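Long-range contacts in Non-sulfated chondroitin lyase E66 (Autographa californica nucleopolyhedrovirus, PDB 3VSN), which cleaves non-sulfated chondroitin as a polysaccharide lyase of the occlusion-derived virus envelope and is essential for oral infection of the insect host: residues S572-I576 and L587-P591; V584-F588 and S620-E626. All blocks are in the same frame, centred on the assembly; numbering follows the deposited sequence.

Contact 1 of 2, residues S572-I576 and L587-P591; sequences SDENI and LFNYP
Ile576 and Phe588 face each other as an antiparallel hydrogen-bonded pair with nearly straight bonds. Ile576 N gives its proton to Phe588 O at 2.7 Å (167° at the hydrogen), and Phe588 N returns one to Ile576 O at 2.8 Å. Each carbonyl also meets a CA-H group, that of Asn575 at Phe588 O and that of Leu587 at Ile576 O. Two residues beyond this pair a water bridges the strands, donating to Glu574 O (2.7 Å) and accepting from Tyr590 N (2.9 Å). Glu574 O also receives the CA-H of Asn589 and lies 2.7 Å from Phe588 O, two acceptors with no bond between them. A second water joins Ser572 OG, Asp573 O and Asn589 OD1. The amides of Asn575 and Asn589 are turned 57° apart without a direct bond: Asn575 OD1 comes 3.2 Å from Asn589 CG, and both OD1 atoms are acceptors. Asn575 ND2 bonds to Val570 O and probably Ser623. The Glu574 carboxylate, nearly parallel to the Tyr590 ring, has OE2 3.5 Å from Tyr590 CB and held by Lys443 and Tyr458. Ser572 to Asn575 form a type II turn into strand 575-579, at the open end of its β-hairpin with strand 584-589.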
# COMPACT_ATOMS: atom_id res chain seq x y z
N SER A 572 -10.75 11.60 -34.16
CA SER A 572 -12.03 11.52 -33.46
C SER A 572 -11.92 11.79 -31.96
O SER A 572 -10.82 11.75 -31.39
CB SER A 572 -12.71 10.16 -33.72
OG SER A 572 -11.80 9.08 -33.56
N ASP A 573 -13.06 12.10 -31.35
CA ASP A 573 -13.16 12.29 -29.91
C ASP A 573 -12.66 11.05 -29.19
O ASP A 573 -12.99 9.92 -29.58
CB ASP A 573 -14.61 12.56 -29.50
CG ASP A 573 -15.14 13.89 -30.03
OD1 ASP A 573 -14.40 14.61 -30.73
OD2 ASP A 573 -16.31 14.20 -29.73
N GLU A 574 -11.87 11.27 -28.14
CA GLU A 574 -11.37 10.22 -27.24
C GLU A 574 -10.24 9.35 -27.78
O GLU A 574 -9.72 8.49 -27.07
CB GLU A 574 -12.51 9.32 -26.73
CG GLU A 574 -13.67 10.06 -26.09
CD GLU A 574 -14.57 9.15 -25.26
OE1 GLU A 574 -15.70 8.88 -25.72
OE2 GLU A 574 -14.14 8.69 -24.18
N ASN A 575 -9.84 9.58 -29.03
CA ASN A 575 -8.75 8.82 -29.64
C ASN A 575 -7.42 9.52 -29.38
O ASN A 575 -6.98 10.35 -30.18
CB ASN A 575 -9.02 8.63 -31.14
CG ASN A 575 -8.22 7.50 -31.76
OD1 ASN A 575 -7.99 6.46 -31.14
ND2 ASN A 575 -7.79 7.69 -33.00
N ILE A 576 -6.80 9.20 -28.24
CA ILE A 576 -5.59 9.90 -27.78
C ILE A 576 -4.32 9.07 -27.95
O ILE A 576 -4.13 8.04 -27.29
CB ILE A 576 -5.70 10.33 -26.29
CG1 ILE A 576 -7.01 11.09 -26.03
CG2 ILE A 576 -4.48 11.14 -25.86
CD1 ILE A 576 -7.21 12.34 -26.86
N LEU A 587 -2.02 4.29 -26.73
CA LEU A 587 -3.27 4.77 -27.29
C LEU A 587 -4.38 4.61 -26.28
O LEU A 587 -4.58 3.53 -25.72
CB LEU A 587 -3.63 4.00 -28.57
CG LEU A 587 -4.87 4.53 -29.28
CD1 LEU A 587 -4.60 5.88 -29.93
CD2 LEU A 587 -5.35 3.53 -30.33
N PHE A 588 -5.08 5.71 -26.03
CA PHE A 588 -6.28 5.69 -25.23
C PHE A 588 -7.42 5.91 -26.20
O PHE A 588 -7.49 6.95 -26.86
CB PHE A 588 -6.25 6.81 -24.18
CG PHE A 588 -5.06 6.73 -23.24
CD1 PHE A 588 -5.14 6.01 -22.06
CD2 PHE A 588 -3.87 7.40 -23.54
CE1 PHE A 588 -4.06 5.94 -21.19
CE2 PHE A 588 -2.78 7.33 -22.67
CZ PHE A 588 -2.88 6.60 -21.50
N ASN A 589 -8.30 4.93 -26.33
CA ASN A 589 -9.48 5.07 -27.19
C ASN A 589 -10.65 4.37 -26.54
O ASN A 589 -11.03 3.27 -26.93
CB ASN A 589 -9.22 4.52 -28.60
CG ASN A 589 -10.33 4.87 -29.58
OD1 ASN A 589 -10.99 5.90 -29.44
ND2 ASN A 589 -10.54 4.01 -30.57
N TYR A 590 -11.19 5.02 -25.51
CA TYR A 590 -12.21 4.40 -24.67
C TYR A 590 -13.23 3.59 -25.47
O TYR A 590 -13.83 4.12 -26.41
CB TYR A 590 -12.92 5.45 -23.80
CG TYR A 590 -13.68 4.77 -22.70
CD1 TYR A 590 -14.99 4.36 -22.90
CD2 TYR A 590 -13.05 4.45 -21.50
CE1 TYR A 590 -15.68 3.68 -21.91
CE2 TYR A 590 -13.73 3.78 -20.51
CZ TYR A 590 -15.04 3.40 -20.71
OH TYR A 590 -15.71 2.73 -19.73
N PRO A 591 -13.47 2.32 -25.08
CA PRO A 591 -13.03 1.62 -23.87
C PRO A 591 -11.65 0.96 -23.90
O PRO A 591 -11.21 0.38 -22.90
CB PRO A 591 -14.11 0.54 -23.70
CG PRO A 591 -14.48 0.20 -25.10
CD PRO A 591 -14.38 1.48 -25.89
O HOH W 1 -12.43 7.72 -31.00
O HOH W 2 -9.88 7.38 -24.56

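Contact 2 of 2, residues V584-F588 and S620-E626; sequences VKALF and SFTSIGE
Lys585 has CG anti to its carbonyl carbon (chi1 -72°) and an extended chain beyond, which carries NZ from the strand to the end of helix 614-623. Ile624 has CG1 between its backbone N and carbonyl carbon (chi1 67°), which turns CG2 to Leu587 CB. Glu626, likewise extended as far as CD, comes from the opposite direction to Lys585, and its OE2 forms a salt bridge with Lys585 NZ at 2.8 Å. The ammonium group lies on the anti side of the carboxylate, 20° out of its plane. Lys585 NZ also donates to Ile624 O at 2.9 Å, almost in line with the carbonyl bond. Two acceptors thus grip one ammonium group, and its positive charge would be expected to interact favourably with the carbonyl-rich end of the helix. The chain reverses there in a Schellman motif, with Glu626 N bonded to Phe621 O and Gly625 N to Thr622 O; Gly625, at positive phi, is the C-prime residue. This turn sets both acceptors around the lysine.

Next to this polar grip the contact is apolar. Leu587 sends CD2 against the helix backbone at Ser620 CA (3.5 Å) and CD1 against Ser623 CB (3.9 Å). Ile624 CD1 packs along the lysine chain at Lys585 CD (4.0 Å).

Glu626 OE2 has a second cation in Lys596. Ile624 also rests on Met594, Lys596 and Tyr577, so the end of helix 614-623 lies over strands 575-579, 584-589 and 592-597, neighbours in one antiparallel sheet.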
# COMPACT_ATOMS: atom_id res chain seq x y z
N VAL A 584 8.34 4.06 -26.67
CA VAL A 584 7.03 3.75 -26.08
C VAL A 584 5.95 4.58 -26.76
O VAL A 584 6.06 5.80 -26.86
CB VAL A 584 7.01 4.06 -24.56
CG1 VAL A 584 5.60 3.89 -23.99
CG2 VAL A 584 8.00 3.17 -23.81
N LYS A 585 4.92 3.89 -27.26
CA LYS A 585 3.72 4.53 -27.79
C LYS A 585 2.52 4.01 -27.02
O LYS A 585 2.48 2.83 -26.63
CB LYS A 585 3.53 4.22 -29.28
CG LYS A 585 4.51 4.91 -30.23
CD LYS A 585 4.18 4.56 -31.68
CE LYS A 585 5.11 5.24 -32.68
NZ LYS A 585 4.61 5.07 -34.08
N ALA A 586 1.54 4.87 -26.78
CA ALA A 586 0.31 4.44 -26.12
C ALA A 586 -0.90 5.00 -26.84
O ALA A 586 -0.82 6.05 -27.48
CB ALA A 586 0.31 4.86 -24.65
N LEU A 587 -2.02 4.29 -26.73
CA LEU A 587 -3.27 4.77 -27.29
C LEU A 587 -4.38 4.61 -26.28
O LEU A 587 -4.58 3.53 -25.72
CB LEU A 587 -3.63 4.00 -28.57
CG LEU A 587 -4.87 4.53 -29.28
CD1 LEU A 587 -4.60 5.88 -29.93
CD2 LEU A 587 -5.35 3.53 -30.33
N PHE A 588 -5.08 5.71 -26.03
CA PHE A 588 -6.28 5.69 -25.23
C PHE A 588 -7.42 5.91 -26.20
O PHE A 588 -7.49 6.95 -26.86
CB PHE A 588 -6.25 6.81 -24.18
CG PHE A 588 -5.06 6.73 -23.24
CD1 PHE A 588 -5.14 6.01 -22.06
CD2 PHE A 588 -3.87 7.40 -23.54
CE1 PHE A 588 -4.06 5.94 -21.19
CE2 PHE A 588 -2.78 7.33 -22.67
CZ PHE A 588 -2.88 6.60 -21.50
N SER A 620 -6.30 0.74 -33.96
CA SER A 620 -5.32 1.20 -32.97
C SER A 620 -3.95 1.42 -33.61
O SER A 620 -3.32 2.46 -33.41
CB SER A 620 -5.22 0.21 -31.81
OG SER A 620 -6.47 0.07 -31.16
N PHE A 621 -3.50 0.43 -34.39
CA PHE A 621 -2.22 0.51 -35.08
C PHE A 621 -2.19 1.66 -36.09
O PHE A 621 -1.18 2.35 -36.23
CB PHE A 621 -1.87 -0.82 -35.76
CG PHE A 621 -1.50 -1.94 -34.81
CD1 PHE A 621 -1.17 -1.68 -33.47
CD2 PHE A 621 -1.45 -3.26 -35.26
CE1 PHE A 621 -0.82 -2.71 -32.61
CE2 PHE A 621 -1.09 -4.29 -34.40
CZ PHE A 621 -0.79 -4.01 -33.07
N THR A 622 -3.31 1.86 -36.79
CA THR A 622 -3.48 3.00 -37.70
C THR A 622 -3.36 4.34 -36.95
O THR A 622 -2.67 5.25 -37.40
CB THR A 622 -4.83 2.90 -38.46
OG1 THR A 622 -4.88 1.66 -39.18
CG2 THR A 622 -5.02 4.06 -39.43
N SER A 623 -4.02 4.43 -35.80
CA SER A 623 -3.99 5.65 -34.98
C SER A 623 -2.59 6.04 -34.49
O SER A 623 -2.26 7.22 -34.42
CB SER A 623 -4.95 5.55 -33.81
OG SER A 623 -6.29 5.57 -34.27
N ILE A 624 -1.76 5.05 -34.17
CA ILE A 624 -0.39 5.32 -33.72
C ILE A 624 0.61 5.42 -34.88
O ILE A 624 1.82 5.48 -34.67
CB ILE A 624 0.10 4.31 -32.65
CG1 ILE A 624 0.24 2.90 -33.25
CG2 ILE A 624 -0.83 4.32 -31.44
CD1 ILE A 624 1.18 1.99 -32.47
N GLY A 625 0.10 5.45 -36.11
CA GLY A 625 0.92 5.71 -37.30
C GLY A 625 1.60 4.50 -37.88
O GLY A 625 2.56 4.62 -38.64
N GLU A 626 1.10 3.31 -37.54
CA GLU A 626 1.69 2.07 -38.04
C GLU A 626 0.61 1.14 -38.63
O GLU A 626 0.38 0.04 -38.12
CB GLU A 626 2.52 1.39 -36.94
CG GLU A 626 3.56 2.33 -36.32
CD GLU A 626 4.51 1.65 -35.35
OE1 GLU A 626 4.96 0.53 -35.65
OE2 GLU A 626 4.81 2.25 -34.29

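How the contacts relate
Contacts 1 and 2 share Leu587 and Phe588 of strand 584-589, and their centres are about 10 Å apart. In contact 1 the strand pairs edge to edge with strand 575-579; in contact 2 a side chain face of the same sheet receives the end of helix 614-623. Asn575 of contact 1 and Ser623 of contact 2 touch directly, ND2 to OG at 2.9 Å, a probable hydrogen bond that ties the hairpin to the helix. Leu587 takes part in both, its CD1 also lying 3.6 Å from Asn575 OD1. Both contacts lie away from the catalytic residues, and their centres are about 30 and 32 Å from the centre of the chain.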